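Local coordinates for protein aminoglycoside N(3)-acetyltransferase, AAC(3)-IVa (Escherichia coli, PDB 6MN3) that probably confers resistance to 2-deoxystreptamine aminoglycosides such as gentamicin and apramycin by acetylating their 3-amino group with acetyl-CoA, at residues Leu19-Ser32 with Gly140-Thr154. Residues are numbered along the deposited sequence; the frame is centred on the assembly and turned at random.
Sequences LGVTPGGVLLVHSS and GQVLLLGVGHDANTT
The imidazole of H30 meets the 140-154 segment on a face and at an edge. The carbonyl O of A151 sits over one face, displaced toward the rim. CG1 of V142 lies at the edge in the ring plane, 3.7 Å from H30 CD2. CD2 of L144 comes obliquely to the same H30 CD2, at 3.5 Å. Strands 26-31 and 141-145 are parallel neighbours in the central mixed sheet of this antibiotic N-acetyltransferase. Their backbones form a regular ladder from V26 O, bonded by Q141 N, to S32 N, bonded to L145 O. On the H30 side the sheet packs against helices 131-137 and 223-236.

CG of H30 stands anti to its carbonyl carbon (chi1 -42°), which turns the ring toward A151 and T153 in the loop after strand 141-145. Both ring nitrogens meet water. The water on H30 NE2 also donates to N152 OD1 and accepts from T154 N, at the start of helix 154-161. The water on ND1 donates to A151 O. H30 is thus tied through solvent to the turn entering that helix.

The other sheet face carries L27, V29, Q141 and L143. CB of L143 touches both CD1 of L27 (3.8 Å) and CG2 of V29 (3.9 Å), while its CD1 meets CD2 of L19 at 3.6 Å. Beyond L27, the extended chain of Q141 carries its amide to the loop after helix 9-19. That helix ends in a Schellman motif with G20 at C-prime. Both amide atoms bond to this loop. T22 N donates to Q141 OE1 at 2.7 Å, in the plane of that side-chain carbonyl and on a lone pair. Q141 NE2 gives G20 O a nearly straight bond of 3.0 Å (175°), approaching from above the plane of that carbonyl.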
ATOM      1  N   LEU A  19       7.874  16.191  -6.083  1.00 23.01           N
ATOM      2  CA  LEU A  19       6.562  15.559  -6.055  1.00 20.04           C
ATOM      3  C   LEU A  19       5.766  16.002  -4.833  1.00 22.26           C
ATOM      4  O   LEU A  19       4.543  16.160  -4.903  1.00 26.66           O
ATOM      5  CB  LEU A  19       6.721  14.041  -6.081  1.00 26.00           C
ATOM      6  CG  LEU A  19       5.450  13.224  -6.276  1.00 25.68           C
ATOM      7  CD1 LEU A  19       4.773  13.609  -7.582  1.00 20.69           C
ATOM      8  CD2 LEU A  19       5.790  11.751  -6.254  1.00 18.73           C
ATOM      9  N   GLY A  20       6.443  16.208  -3.704  1.00 25.42           N
ATOM     10  CA  GLY A  20       5.790  16.743  -2.524  1.00 22.30           C
ATOM     11  C   GLY A  20       5.970  15.918  -1.266  1.00 21.93           C
ATOM     12  O   GLY A  20       5.284  16.154  -0.268  1.00 29.60           O
ATOM     13  N   VAL A  21       6.877  14.938  -1.303  1.00 20.35           N
ATOM     14  CA  VAL A  21       7.140  14.117  -0.125  1.00 23.55           C
ATOM     15  C   VAL A  21       7.576  15.008   1.028  1.00 26.66           C
ATOM     16  O   VAL A  21       8.405  15.911   0.859  1.00 28.84           O
ATOM     17  CB  VAL A  21       8.194  13.048  -0.446  1.00 20.78           C
ATOM     18  CG1 VAL A  21       8.608  12.305   0.815  1.00 26.91           C
ATOM     19  CG2 VAL A  21       7.661  12.076  -1.479  1.00 18.39           C
ATOM     20  N   THR A  22       7.005  14.768   2.208  1.00 28.72           N
ATOM     21  CA  THR A  22       7.266  15.608   3.369  1.00 23.94           C
ATOM     22  C   THR A  22       8.461  15.063   4.141  1.00 28.74           C
ATOM     23  O   THR A  22       8.380  13.943   4.673  1.00 35.06           O
ATOM     24  CB  THR A  22       6.042  15.666   4.272  1.00 32.28           C
ATOM     25  OG1 THR A  22       4.900  16.057   3.504  1.00 25.55           O
ATOM     26  CG2 THR A  22       6.255  16.667   5.404  1.00 27.44           C
ATOM     27  N   PRO A  23       9.575  15.788   4.223  1.00 27.18           N
ATOM     28  CA  PRO A  23      10.678  15.341   5.081  1.00 29.03           C
ATOM     29  C   PRO A  23      10.225  15.256   6.532  1.00 32.20           C
ATOM     30  O   PRO A  23       9.469  16.100   7.016  1.00 36.16           O
ATOM     31  CB  PRO A  23      11.747  16.422   4.885  1.00 31.73           C
ATOM     32  CG  PRO A  23      11.393  17.089   3.593  1.00 34.52           C
ATOM     33  CD  PRO A  23       9.897  17.036   3.512  1.00 30.52           C
ATOM     34  N   GLY A  24      10.686  14.216   7.220  1.00 37.22           N
ATOM     35  CA  GLY A  24      10.289  13.980   8.590  1.00 34.34           C
ATOM     36  C   GLY A  24       8.917  13.370   8.768  1.00 34.47           C
ATOM     37  O   GLY A  24       8.509  13.131   9.909  1.00 31.86           O
ATOM     38  N   GLY A  25       8.191  13.104   7.684  1.00 33.37           N
ATOM     39  CA  GLY A  25       6.856  12.554   7.766  1.00 28.32           C
ATOM     40  C   GLY A  25       6.844  11.042   7.655  1.00 34.98           C
ATOM     41  O   GLY A  25       7.879  10.375   7.605  1.00 32.58           O
ATOM     42  N   VAL A  26       5.633  10.497   7.627  1.00 34.75           N
ATOM     43  CA  VAL A  26       5.411   9.075   7.403  1.00 31.21           C
ATOM     44  C   VAL A  26       4.973   8.894   5.959  1.00 32.02           C
ATOM     45  O   VAL A  26       4.076   9.599   5.484  1.00 34.85           O
ATOM     46  CB  VAL A  26       4.363   8.513   8.378  1.00 32.64           C
ATOM     47  CG1 VAL A  26       4.049   7.066   8.047  1.00 26.21           C
ATOM     48  CG2 VAL A  26       4.861   8.636   9.808  1.00 29.17           C
ATOM     49  N   LEU A  27       5.612   7.959   5.255  1.00 30.15           N
ATOM     50  CA  LEU A  27       5.373   7.755   3.829  1.00 26.66           C
ATOM     51  C   LEU A  27       5.183   6.268   3.558  1.00 33.35           C
ATOM     52  O   LEU A  27       6.117   5.477   3.725  1.00 37.21           O
ATOM     53  CB  LEU A  27       6.527   8.315   2.998  1.00 26.71           C
ATOM     54  CG  LEU A  27       6.393   8.198   1.479  1.00 28.74           C
ATOM     55  CD1 LEU A  27       5.250   9.061   0.967  1.00 29.13           C
ATOM     56  CD2 LEU A  27       7.697   8.575   0.799  1.00 32.69           C
ATOM     57  N   LEU A  28       3.975   5.893   3.141  1.00 26.18           N
ATOM     58  CA  LEU A  28       3.669   4.531   2.721  1.00 23.61           C
ATOM     59  C   LEU A  28       3.806   4.452   1.206  1.00 26.81           C
ATOM     60  O   LEU A  28       3.155   5.213   0.481  1.00 28.41           O
ATOM     61  CB  LEU A  28       2.265   4.118   3.157  1.00 27.25           C
ATOM     62  CG  LEU A  28       1.752   2.810   2.551  1.00 30.83           C
ATOM     63  CD1 LEU A  28       2.592   1.633   3.028  1.00 27.24           C
ATOM     64  CD2 LEU A  28       0.279   2.597   2.881  1.00 31.61           C
ATOM     65  N   VAL A  29       4.645   3.537   0.730  1.00 24.04           N
ATOM     66  CA  VAL A  29       5.025   3.480  -0.675  1.00 26.42           C
ATOM     67  C   VAL A  29       4.596   2.141  -1.255  1.00 35.41           C
ATOM     68  O   VAL A  29       5.055   1.084  -0.804  1.00 25.13           O
ATOM     69  CB  VAL A  29       6.534   3.692  -0.864  1.00 29.52           C
ATOM     70  CG1 VAL A  29       6.913   3.511  -2.326  1.00 25.19           C
ATOM     71  CG2 VAL A  29       6.936   5.068  -0.369  1.00 32.19           C
ATOM     72  N   HIS A  30       3.711   2.192  -2.247  1.00 36.88           N
ATOM     73  CA  HIS A  30       3.428   1.066  -3.123  1.00 26.52           C
ATOM     74  C   HIS A  30       4.181   1.291  -4.427  1.00 39.70           C
ATOM     75  O   HIS A  30       4.035   2.344  -5.057  1.00 38.59           O
ATOM     76  CB  HIS A  30       1.930   0.935  -3.389  1.00 29.75           C
ATOM     77  CG  HIS A  30       1.076   1.135  -2.174  1.00 34.82           C
ATOM     78  ND1 HIS A  30       0.726   0.102  -1.333  1.00 39.85           N
ATOM     79  CD2 HIS A  30       0.494   2.248  -1.667  1.00 34.70           C
ATOM     80  CE1 HIS A  30      -0.031   0.570  -0.355  1.00 38.96           C
ATOM     81  NE2 HIS A  30      -0.186   1.869  -0.536  1.00 36.56           N
ATOM     82  N   SER A  31       4.990   0.312  -4.829  1.00 26.55           N
ATOM     83  CA  SER A  31       5.933   0.535  -5.913  1.00 32.98           C
ATOM     84  C   SER A  31       5.934  -0.628  -6.893  1.00 33.38           C
ATOM     85  O   SER A  31       5.591  -1.764  -6.550  1.00 34.98           O
ATOM     86  CB  SER A  31       7.353   0.745  -5.378  1.00 31.73           C
ATOM     87  OG  SER A  31       7.800  -0.402  -4.679  1.00 42.36           O
ATOM     88  N   SER A  32       6.327  -0.316  -8.126  1.00 35.37           N
ATOM     89  CA  SER A  32       6.657  -1.305  -9.150  1.00 37.58           C
ATOM     90  C   SER A  32       8.021  -0.904  -9.699  1.00 41.54           C
ATOM     91  O   SER A  32       8.127   0.070 -10.451  1.00 40.03           O
ATOM     92  CB  SER A  32       5.607  -1.349 -10.250  1.00 38.11           C
ATOM     93  OG  SER A  32       6.195  -1.723 -11.483  1.00 44.79           O
ATOM     94  N   GLY A 140       0.039  10.309   7.486  1.00 33.01           N
ATOM     95  CA  GLY A 140       1.031   9.884   6.523  1.00 32.49           C
ATOM     96  C   GLY A 140       0.662  10.235   5.093  1.00 34.43           C
ATOM     97  O   GLY A 140      -0.466  10.606   4.765  1.00 29.52           O
ATOM     98  N   GLN A 141       1.662  10.117   4.225  1.00 32.26           N
ATOM     99  CA  GLN A 141       1.497  10.270   2.790  1.00 27.23           C
ATOM    100  C   GLN A 141       1.572   8.902   2.124  1.00 30.70           C
ATOM    101  O   GLN A 141       2.314   8.019   2.564  1.00 34.61           O
ATOM    102  CB  GLN A 141       2.572  11.187   2.200  1.00 30.41           C
ATOM    103  CG  GLN A 141       2.411  12.657   2.535  1.00 33.69           C
ATOM    104  CD  GLN A 141       3.541  13.499   1.971  1.00 35.86           C
ATOM    105  OE1 GLN A 141       4.710  13.289   2.297  1.00 39.43           O
ATOM    106  NE2 GLN A 141       3.198  14.454   1.114  1.00 29.06           N
ATOM    107  N   VAL A 142       0.795   8.733   1.059  1.00 26.55           N
ATOM    108  CA  VAL A 142       0.781   7.498   0.283  1.00 26.79           C
ATOM    109  C   VAL A 142       1.376   7.801  -1.084  1.00 25.53           C
ATOM    110  O   VAL A 142       0.872   8.664  -1.815  1.00 26.97           O
ATOM    111  CB  VAL A 142      -0.635   6.917   0.154  1.00 27.52           C
ATOM    112  CG1 VAL A 142      -0.609   5.655  -0.692  1.00 28.10           C
ATOM    113  CG2 VAL A 142      -1.214   6.623   1.531  1.00 34.11           C
ATOM    114  N   LEU A 143       2.445   7.096  -1.425  1.00 25.71           N
ATOM    115  CA  LEU A 143       3.145   7.281  -2.689  1.00 25.62           C
ATOM    116  C   LEU A 143       2.843   6.083  -3.579  1.00 29.35           C
ATOM    117  O   LEU A 143       3.218   4.951  -3.256  1.00 34.81           O
ATOM    118  CB  LEU A 143       4.646   7.436  -2.460  1.00 24.78           C
ATOM    119  CG  LEU A 143       5.506   7.509  -3.722  1.00 30.76           C
ATOM    120  CD1 LEU A 143       5.042   8.649  -4.613  1.00 23.05           C
ATOM    121  CD2 LEU A 143       6.979   7.663  -3.365  1.00 24.39           C
ATOM    122  N   LEU A 144       2.153   6.332  -4.687  1.00 27.96           N
ATOM    123  CA  LEU A 144       1.910   5.314  -5.703  1.00 25.77           C
ATOM    124  C   LEU A 144       3.013   5.436  -6.748  1.00 25.31           C
ATOM    125  O   LEU A 144       3.026   6.384  -7.540  1.00 30.95           O
ATOM    126  CB  LEU A 144       0.528   5.486  -6.325  1.00 25.80           C
ATOM    127  CG  LEU A 144      -0.659   5.448  -5.359  1.00 26.38           C
ATOM    128  CD1 LEU A 144      -1.966   5.358  -6.132  1.00 26.83           C
ATOM    129  CD2 LEU A 144      -0.530   4.286  -4.385  1.00 27.89           C
ATOM    130  N   LEU A 145       3.936   4.482  -6.746  1.00 28.49           N
ATOM    131  CA  LEU A 145       5.175   4.565  -7.514  1.00 26.51           C
ATOM    132  C   LEU A 145       5.104   3.581  -8.680  1.00 27.55           C
ATOM    133  O   LEU A 145       5.445   2.405  -8.544  1.00 34.76           O
ATOM    134  CB  LEU A 145       6.371   4.282  -6.610  1.00 31.70           C
ATOM    135  CG  LEU A 145       7.742   4.660  -7.157  1.00 35.63           C
ATOM    136  CD1 LEU A 145       7.671   6.025  -7.805  1.00 41.65           C
ATOM    137  CD2 LEU A 145       8.776   4.641  -6.044  1.00 32.20           C
ATOM    138  N   GLY A 146       4.668   4.075  -9.835  1.00 26.76           N
ATOM    139  CA  GLY A 146       4.548   3.223 -11.000  1.00 35.40           C
ATOM    140  C   GLY A 146       3.412   2.232 -10.941  1.00 38.55           C
ATOM    141  O   GLY A 146       3.415   1.254 -11.695  1.00 33.84           O
ATOM    142  N   VAL A 147       2.442   2.448 -10.051  1.00 33.58           N
ATOM    143  CA  VAL A 147       1.247   1.619  -9.959  1.00 32.23           C
ATOM    144  C   VAL A 147       0.038   2.537  -9.851  1.00 31.78           C
ATOM    145  O   VAL A 147       0.146   3.707  -9.479  1.00 33.10           O
ATOM    146  CB  VAL A 147       1.286   0.645  -8.759  1.00 36.55           C
ATOM    147  CG1 VAL A 147       2.443  -0.332  -8.890  1.00 33.28           C
ATOM    148  CG2 VAL A 147       1.372   1.413  -7.446  1.00 30.70           C
ATOM    149  N   GLY A 148      -1.125   1.987 -10.191  1.00 35.82           N
ATOM    150  CA  GLY A 148      -2.376   2.707 -10.104  1.00 42.87           C
ATOM    151  C   GLY A 148      -3.000   2.605  -8.725  1.00 42.65           C
ATOM    152  O   GLY A 148      -2.394   2.128  -7.764  1.00 40.79           O
ATOM    153  N   HIS A 149      -4.245   3.066  -8.636  1.00 41.34           N
ATOM    154  CA  HIS A 149      -4.952   3.032  -7.363  1.00 37.51           C
ATOM    155  C   HIS A 149      -5.458   1.644  -7.002  1.00 38.37           C
ATOM    156  O   HIS A 149      -5.896   1.442  -5.864  1.00 40.88           O
ATOM    157  CB  HIS A 149      -6.114   4.025  -7.380  1.00 31.89           C
ATOM    158  CG  HIS A 149      -5.708   5.425  -7.045  1.00 33.11           C
ATOM    159  ND1 HIS A 149      -5.519   5.855  -5.748  1.00 33.22           N
ATOM    160  CD2 HIS A 149      -5.438   6.490  -7.837  1.00 33.31           C
ATOM    161  CE1 HIS A 149      -5.157   7.124  -5.756  1.00 29.81           C
ATOM    162  NE2 HIS A 149      -5.099   7.534  -7.010  1.00 33.91           N
ATOM    163  N   ASP A 150      -5.405   0.688  -7.931  1.00 37.32           N
ATOM    164  CA  ASP A 150      -5.767  -0.684  -7.597  1.00 45.00           C
ATOM    165  C   ASP A 150      -4.832  -1.279  -6.553  1.00 43.72           C
ATOM    166  O   ASP A 150      -5.188  -2.274  -5.914  1.00 49.04           O
ATOM    167  CB  ASP A 150      -5.772  -1.552  -8.857  1.00 52.87           C
ATOM    168  CG  ASP A 150      -4.423  -1.592  -9.546  1.00 56.95           C
ATOM    169  OD1 ASP A 150      -3.632  -0.642  -9.370  1.00 56.93           O
ATOM    170  OD2 ASP A 150      -4.154  -2.575 -10.267  1.00 60.84           O
ATOM    171  N   ALA A 151      -3.651  -0.693  -6.369  1.00 37.58           N
ATOM    172  CA  ALA A 151      -2.725  -1.096  -5.320  1.00 41.65           C
ATOM    173  C   ALA A 151      -2.783  -0.184  -4.102  1.00 42.90           C
ATOM    174  O   ALA A 151      -2.053  -0.419  -3.134  1.00 43.32           O
ATOM    175  CB  ALA A 151      -1.295  -1.135  -5.867  1.00 35.99           C
ATOM    176  N   ASN A 152      -3.628   0.849  -4.128  1.00 40.52           N
ATOM    177  CA  ASN A 152      -3.775   1.759  -2.998  1.00 37.64           C
ATOM    178  C   ASN A 152      -4.476   1.057  -1.841  1.00 39.81           C
ATOM    179  O   ASN A 152      -5.701   1.140  -1.708  1.00 36.72           O
ATOM    180  CB  ASN A 152      -4.548   3.013  -3.415  1.00 31.74           C
ATOM    181  CG  ASN A 152      -4.472   4.120  -2.380  1.00 33.36           C
ATOM    182  OD1 ASN A 152      -4.006   3.911  -1.260  1.00 31.40           O
ATOM    183  ND2 ASN A 152      -4.930   5.311  -2.755  1.00 34.79           N
ATOM    184  N   THR A 153      -3.696   0.376  -0.997  1.00 40.98           N
ATOM    185  CA  THR A 153      -4.261  -0.425   0.083  1.00 38.43           C
ATOM    186  C   THR A 153      -5.126   0.412   1.021  1.00 43.40           C
ATOM    187  O   THR A 153      -6.099  -0.100   1.590  1.00 45.44           O
ATOM    188  CB  THR A 153      -3.130  -1.112   0.853  1.00 39.37           C
ATOM    189  OG1 THR A 153      -2.469  -2.047  -0.008  1.00 50.58           O
ATOM    190  CG2 THR A 153      -3.656  -1.850   2.067  1.00 41.91           C
ATOM    191  N   THR A 154      -4.806   1.702   1.174  1.00 37.93           N
ATOM    192  CA  THR A 154      -5.586   2.565   2.057  1.00 43.54           C
ATOM    193  C   THR A 154      -7.057   2.604   1.655  1.00 42.49           C
ATOM    194  O   THR A 154      -7.929   2.804   2.510  1.00 41.85           O
ATOM    195  CB  THR A 154      -4.982   3.974   2.068  1.00 45.45           C
ATOM    196  OG1 THR A 154      -3.632   3.909   2.549  1.00 33.67           O
ATOM    197  CG2 THR A 154      -5.780   4.911   2.967  1.00 34.12           C
TER
HETATM  198  O   HOH W   1       3.889  13.041   5.633  1.00 47.81           O
HETATM  199  O   HOH W   2      -2.280   2.718   0.643  1.00 32.60           O
HETATM  200  O   HOH W   3       0.039  -2.368  -2.983  1.00 48.36           O